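Local coordinates for E2A dna-binding protein (Human adenovirus 5, PDB 2WB0) that binds single-stranded DNA and forms multimers that unwind the template without ATP during the elongation phase of adenovirus strand-displacement replication, at residues A[109-114]-A[180-185]; A[116-121]-A[165-170]. One frame throughout, in Å; residues are numbered along the deposited sequence.

How the contacts relate
Followed from the N terminus, the chain leaves strand 95-99, runs through the 109-114 loop and turns into strand 118-124. After a connection whose residues 126-156 are not modelled, strand 158-165 runs back antiparallel to 118-124, and contact 2 closes this inner loop where 116-121 meets 165-170. The chain then passes through a further loop to 180-185, whose contact with 109-114 closes the outer loop, so contact 2 is nested within contact 1. Both share one zinc ion: contact 1 supplies Cys-111, His-113 and Cys-182, contact 2 supplies Cys-166. Two probable hydrogen bonds join them, Leu-109 O to Met-117 N and Ser-181 OG to Asp-169 OD2, while the rings of His-113 and His-168 meet beside the metal.

Contact 1 (A[109-114]-A[180-185]); sequences LKCLHG and KSCGMF. With ZN (zinc ion), chain B.
Leu-112 packs its two methyl groups against the tip of Met-184, whose side chain crosses it at about a right angle. Met-184 CE lies against both methyls, but its 3.2 Å approach to Leu-112 CD1 is shorter than normal contact, so their exact placement is doubtful. Met-184 CG lies anti to the backbone N (chi1 -164°), and farther out Met-184 SD rests near Cys-111 CA at 3.9 Å. Leu-112 N is buried here without a polar partner.

Beside this apolar cluster both segments bind zinc. Cys-111 SG coordinates it at 2.3 Å, His-113 ND1 at 2.1 Å, and Cys-182 SG enters from the other segment; Cys-166 supplies the fourth ligand. Both thiolates of this contact sit between their own backbone N and carbonyl carbon (chi1 71° and 59°). Cys-111 SG also accepts a weak hydrogen bond from His-113 N inside the type I turn 111-114, which may draw charge from the sulfur. The CE1 edge of the His-113 ring, next to the zinc-bound ND1, is turned to the 180-182 backbone, with His-113 CE1 3.3 Å from Lys-180 O. A water in the ring plane accepts from His-113 NE2 at 2.9 Å and donates to Lys-180 O at 2.7 Å, so metal and water together restrain the ring's rotation, at ND1 and NE2. Ser-181 OG accepts from Gly-183 N in an ST turn and also pairs with Asp-169.

Trp-98 of strand 95-99 touches both Leu-112 and Met-184, Leu-109 packs on helix 189-206, and Phe-185 lies against strand 158-165.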
loop_
_atom_site.group_PDB
_atom_site.type_symbol
_atom_site.label_atom_id
_atom_site.label_comp_id
_atom_site.label_asym_id
_atom_site.label_seq_id
_atom_site.Cartn_x
_atom_site.Cartn_y
_atom_site.Cartn_z
ATOM N N LEU A 109 8.776 11.301 -12.873
ATOM C CA LEU A 109 8.579 10.318 -11.775
ATOM C C LEU A 109 9.913 9.805 -11.177
ATOM O O LEU A 109 10.900 9.751 -11.884
ATOM C CB LEU A 109 7.746 9.130 -12.214
ATOM C CG LEU A 109 6.370 9.563 -12.712
ATOM C CD1 LEU A 109 5.844 8.454 -13.497
ATOM C CD2 LEU A 109 5.459 9.935 -11.472
ATOM N N LYS A 110 9.931 9.518 -9.881
ATOM C CA LYS A 110 11.088 8.830 -9.221
ATOM C C LYS A 110 10.605 7.464 -8.705
ATOM O O LYS A 110 9.474 7.340 -8.238
ATOM C CB LYS A 110 11.682 9.672 -8.064
ATOM C CG LYS A 110 12.260 10.939 -8.620
ATOM C CD LYS A 110 12.704 11.912 -7.596
ATOM C CE LYS A 110 12.798 13.347 -8.228
ATOM N NZ LYS A 110 11.570 14.370 -8.532
ATOM N N CYS A 111 11.435 6.430 -8.832
ATOM C CA CYS A 111 11.102 5.112 -8.319
ATOM C C CYS A 111 11.505 4.943 -6.878
ATOM O O CYS A 111 11.907 5.899 -6.228
ATOM C CB CYS A 111 11.733 4.020 -9.199
ATOM S SG CYS A 111 13.516 3.923 -9.009
ATOM N N LEU A 112 11.380 3.724 -6.356
ATOM C CA LEU A 112 11.710 3.444 -4.950
ATOM C C LEU A 112 13.178 3.646 -4.606
ATOM O O LEU A 112 13.504 3.944 -3.467
ATOM C CB LEU A 112 11.303 2.023 -4.599
ATOM C CG LEU A 112 9.922 1.697 -4.054
ATOM C CD1 LEU A 112 8.897 2.851 -3.731
ATOM C CD2 LEU A 112 9.347 0.386 -4.581
ATOM N N HIS A 113 14.029 3.585 -5.609
ATOM C CA HIS A 113 15.425 3.896 -5.447
ATOM C C HIS A 113 15.643 5.359 -5.143
ATOM O O HIS A 113 16.713 5.739 -4.647
ATOM C CB HIS A 113 16.147 3.598 -6.713
ATOM C CG HIS A 113 16.400 2.150 -6.916
ATOM N ND1 HIS A 113 15.640 1.362 -7.760
ATOM C CD2 HIS A 113 17.365 1.354 -6.401
ATOM C CE1 HIS A 113 16.107 0.124 -7.721
ATOM N NE2 HIS A 113 17.134 0.089 -6.886
ATOM N N GLY A 114 14.654 6.184 -5.475
ATOM C CA GLY A 114 14.732 7.633 -5.334
ATOM C C GLY A 114 15.354 8.330 -6.546
ATOM O O GLY A 114 15.631 9.533 -6.522
ATOM N N LYS A 180 18.282 -5.903 -10.399
ATOM C CA LYS A 180 18.536 -4.724 -9.559
ATOM C C LYS A 180 17.337 -3.788 -9.510
ATOM O O LYS A 180 17.427 -2.696 -8.922
ATOM C CB LYS A 180 19.728 -3.954 -10.099
ATOM C CG LYS A 180 21.081 -4.735 -9.890
ATOM C CD LYS A 180 22.220 -3.948 -10.514
ATOM C CE LYS A 180 23.586 -4.695 -10.347
ATOM N NZ LYS A 180 23.724 -5.147 -8.920
ATOM N N SER A 181 16.237 -4.191 -10.132
ATOM C CA SER A 181 15.026 -3.349 -10.177
ATOM C C SER A 181 14.399 -3.200 -8.807
ATOM O O SER A 181 14.600 -4.053 -7.943
ATOM C CB SER A 181 13.963 -4.009 -11.047
ATOM O OG SER A 181 12.854 -3.130 -11.205
ATOM N N CYS A 182 13.633 -2.101 -8.610
ATOM C CA CYS A 182 12.730 -1.962 -7.461
ATOM C C CYS A 182 11.336 -2.487 -7.820
ATOM O O CYS A 182 10.482 -2.589 -6.935
ATOM C CB CYS A 182 12.624 -0.475 -6.982
ATOM S SG CYS A 182 12.034 0.606 -8.285
ATOM N N GLY A 183 11.123 -2.844 -9.095
ATOM C CA GLY A 183 9.868 -3.440 -9.570
ATOM C C GLY A 183 8.807 -2.407 -9.982
ATOM O O GLY A 183 7.689 -2.762 -10.313
ATOM N N MET A 184 9.133 -1.122 -9.898
ATOM C CA MET A 184 8.193 -0.077 -10.279
ATOM C C MET A 184 8.299 0.168 -11.792
ATOM O O MET A 184 9.407 0.242 -12.365
ATOM C CB MET A 184 8.553 1.200 -9.520
ATOM C CG MET A 184 7.461 2.216 -9.516
ATOM S SD MET A 184 7.616 3.404 -8.143
ATOM C CE MET A 184 7.909 2.452 -6.798
ATOM N N PHE A 185 7.146 0.312 -12.427
ATOM C CA PHE A 185 7.015 0.569 -13.872
ATOM C C PHE A 185 5.645 1.188 -14.104
ATOM O O PHE A 185 4.620 0.716 -13.526
ATOM C CB PHE A 185 7.113 -0.733 -14.673
ATOM C CG PHE A 185 6.847 -0.539 -16.115
ATOM C CD1 PHE A 185 7.844 -0.010 -16.938
ATOM C CD2 PHE A 185 5.552 -0.751 -16.641
ATOM C CE1 PHE A 185 7.618 0.216 -18.309
ATOM C CE2 PHE A 185 5.333 -0.550 -18.036
ATOM C CZ PHE A 185 6.351 -0.062 -18.834
HETATM ZN ZN ZN B . 14.000 1.697 -8.959
HETATM O O HOH W 1 18.906 -2.177 -6.697
#

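Contact 2 (A[116-121]-A[165-170]). With ZN (zinc ion), chain B.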
loop_
_atom_site.group_PDB
_atom_site.type_symbol
_atom_site.label_atom_id
_atom_site.label_comp_id
_atom_site.label_asym_id
_atom_site.label_seq_id
_atom_site.Cartn_x
_atom_site.Cartn_y
_atom_site.Cartn_z
ATOM N N ILE A 116 15.279 9.232 -10.737
ATOM C CA ILE A 116 14.336 9.488 -11.720
ATOM C C ILE A 116 14.119 8.258 -12.620
ATOM O O ILE A 116 15.084 7.504 -12.884
ATOM C CB ILE A 116 14.614 10.799 -12.539
ATOM C CG1 ILE A 116 15.131 10.559 -13.872
ATOM C CG2 ILE A 116 15.110 12.073 -11.860
ATOM C CD1 ILE A 116 13.970 10.747 -14.588
ATOM N N MET A 117 12.872 8.076 -13.076
ATOM C CA MET A 117 12.499 6.999 -13.982
ATOM C C MET A 117 12.675 7.378 -15.453
ATOM O O MET A 117 12.321 8.469 -15.854
ATOM C CB MET A 117 11.044 6.495 -13.717
ATOM C CG MET A 117 10.901 5.921 -12.247
ATOM S SD MET A 117 9.139 5.450 -11.892
ATOM C CE MET A 117 9.048 3.879 -12.808
ATOM N N ILE A 118 13.216 6.425 -16.225
ATOM C CA ILE A 118 13.569 6.657 -17.612
ATOM C C ILE A 118 12.392 6.473 -18.538
ATOM O O ILE A 118 11.619 5.538 -18.373
ATOM C CB ILE A 118 14.710 5.699 -17.992
ATOM C CG1 ILE A 118 15.919 5.889 -17.056
ATOM C CG2 ILE A 118 15.082 5.844 -19.527
ATOM C CD1 ILE A 118 16.532 7.240 -17.173
ATOM N N ASN A 119 12.249 7.327 -19.555
ATOM C CA ASN A 119 11.155 7.165 -20.505
ATOM C C ASN A 119 11.385 5.950 -21.401
ATOM O O ASN A 119 12.474 5.702 -21.775
ATOM C CB ASN A 119 11.021 8.412 -21.396
ATOM C CG ASN A 119 10.091 9.458 -20.796
ATOM O OD1 ASN A 119 10.529 10.344 -20.052
ATOM N ND2 ASN A 119 8.778 9.344 -21.104
ATOM N N LYS A 120 10.322 5.218 -21.739
ATOM C CA LYS A 120 10.361 3.990 -22.568
ATOM C C LYS A 120 9.121 4.018 -23.464
ATOM O O LYS A 120 8.066 4.517 -23.066
ATOM C CB LYS A 120 10.132 2.733 -21.723
ATOM C CG LYS A 120 11.307 2.135 -21.022
ATOM C CD LYS A 120 11.764 0.854 -21.719
ATOM C CE LYS A 120 13.235 0.564 -21.476
ATOM N NZ LYS A 120 13.414 -0.163 -20.163
ATOM N N GLU A 121 9.229 3.403 -24.635
ATOM C CA GLU A 121 8.017 3.074 -25.376
ATOM C C GLU A 121 7.507 1.673 -24.953
ATOM O O GLU A 121 8.294 0.739 -24.786
ATOM C CB GLU A 121 8.265 3.198 -26.868
ATOM C CG GLU A 121 7.391 2.285 -27.713
ATOM C CD GLU A 121 7.187 2.820 -29.126
ATOM O OE1 GLU A 121 8.008 3.684 -29.586
ATOM O OE2 GLU A 121 6.165 2.404 -29.736
ATOM N N CYS A 165 10.329 3.482 -16.551
ATOM C CA CYS A 165 10.931 2.349 -15.853
ATOM C C CYS A 165 11.946 2.791 -14.755
ATOM O O CYS A 165 12.471 3.927 -14.766
ATOM C CB CYS A 165 11.613 1.422 -16.896
ATOM S SG CYS A 165 13.155 2.117 -17.633
ATOM N N CYS A 166 12.214 1.896 -13.807
ATOM C CA CYS A 166 13.291 2.079 -12.807
ATOM C C CYS A 166 14.605 2.257 -13.620
ATOM O O CYS A 166 14.740 1.619 -14.648
ATOM C CB CYS A 166 13.381 0.805 -11.993
ATOM S SG CYS A 166 14.835 0.763 -10.942
ATOM N N VAL A 167 15.550 3.126 -13.214
ATOM C CA VAL A 167 16.748 3.298 -14.103
ATOM C C VAL A 167 17.530 1.991 -14.305
ATOM O O VAL A 167 18.149 1.765 -15.372
ATOM C CB VAL A 167 17.661 4.453 -13.626
ATOM C CG1 VAL A 167 18.262 4.129 -12.251
ATOM C CG2 VAL A 167 18.703 4.728 -14.678
ATOM N N HIS A 168 17.449 1.096 -13.320
ATOM C CA HIS A 168 18.180 -0.169 -13.380
ATOM C C HIS A 168 17.581 -1.116 -14.395
ATOM O O HIS A 168 18.231 -2.098 -14.772
ATOM C CB HIS A 168 18.194 -0.792 -12.009
ATOM C CG HIS A 168 18.850 0.091 -10.990
ATOM N ND1 HIS A 168 20.204 0.052 -10.740
ATOM C CD2 HIS A 168 18.337 1.036 -10.168
ATOM C CE1 HIS A 168 20.501 0.942 -9.807
ATOM N NE2 HIS A 168 19.387 1.551 -9.438
ATOM N N ASP A 169 16.413 -0.766 -14.896
ATOM C CA ASP A 169 15.779 -1.489 -16.002
ATOM C C ASP A 169 15.936 -0.839 -17.341
ATOM O O ASP A 169 15.276 -1.270 -18.291
ATOM C CB ASP A 169 14.287 -1.714 -15.663
ATOM C CG ASP A 169 14.103 -2.557 -14.368
ATOM O OD1 ASP A 169 15.001 -3.419 -14.073
ATOM O OD2 ASP A 169 13.091 -2.355 -13.642
ATOM N N ALA A 170 16.783 0.211 -17.451
ATOM C CA ALA A 170 16.704 1.078 -18.661
ATOM C C ALA A 170 17.062 0.339 -19.972
ATOM O O ALA A 170 16.561 0.668 -21.048
ATOM C CB ALA A 170 17.548 2.372 -18.496
HETATM ZN ZN ZN B . 14.000 1.697 -8.959
HETATM O O HOH W 2 15.147 5.145 -11.381
#
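Lys-120 NZ makes weak hydrogen bonds to Asp-169 O at 2.9 Å and Ala-170 O at 3.4 Å, at the end of the 165-170 segment, while its stronger bond goes to Cys-172 O, outside the two segments. The Lys-120 chain bends at chi2 (-106°) and again at chi4, passing alongside Cys-165, whose SG lies 3.4 Å from Lys-120 NZ.

Next to it, Ile-118 and Cys-165 form an antiparallel hydrogen-bonded pair, with Ile-118 N to Cys-165 O and Cys-165 N to Ile-118 O both 3.0 Å. On the face of the sheet that carries these two side chains, Ile-118 CG1 packs on Val-167 CG2 at 3.8 Å and more loosely on Ala-170 CB. Met-117 bends at its thioether end to lay CE near the 165-166 peptide. A water accepts from Val-167 N and donates to Ile-116 O, bridging the segments.

Just beyond the strand, Cys-166 SG binds zinc and accepts from His-168 N at 3.5 Å, opening a short 3-10 turn. With Cys-111, His-113 and Cys-182 it completes a structural-type zinc site of three cysteines and one histidine, its third ligand in sequence supplied directly after the middle strand, 158-165, of a three-stranded antiparallel sheet.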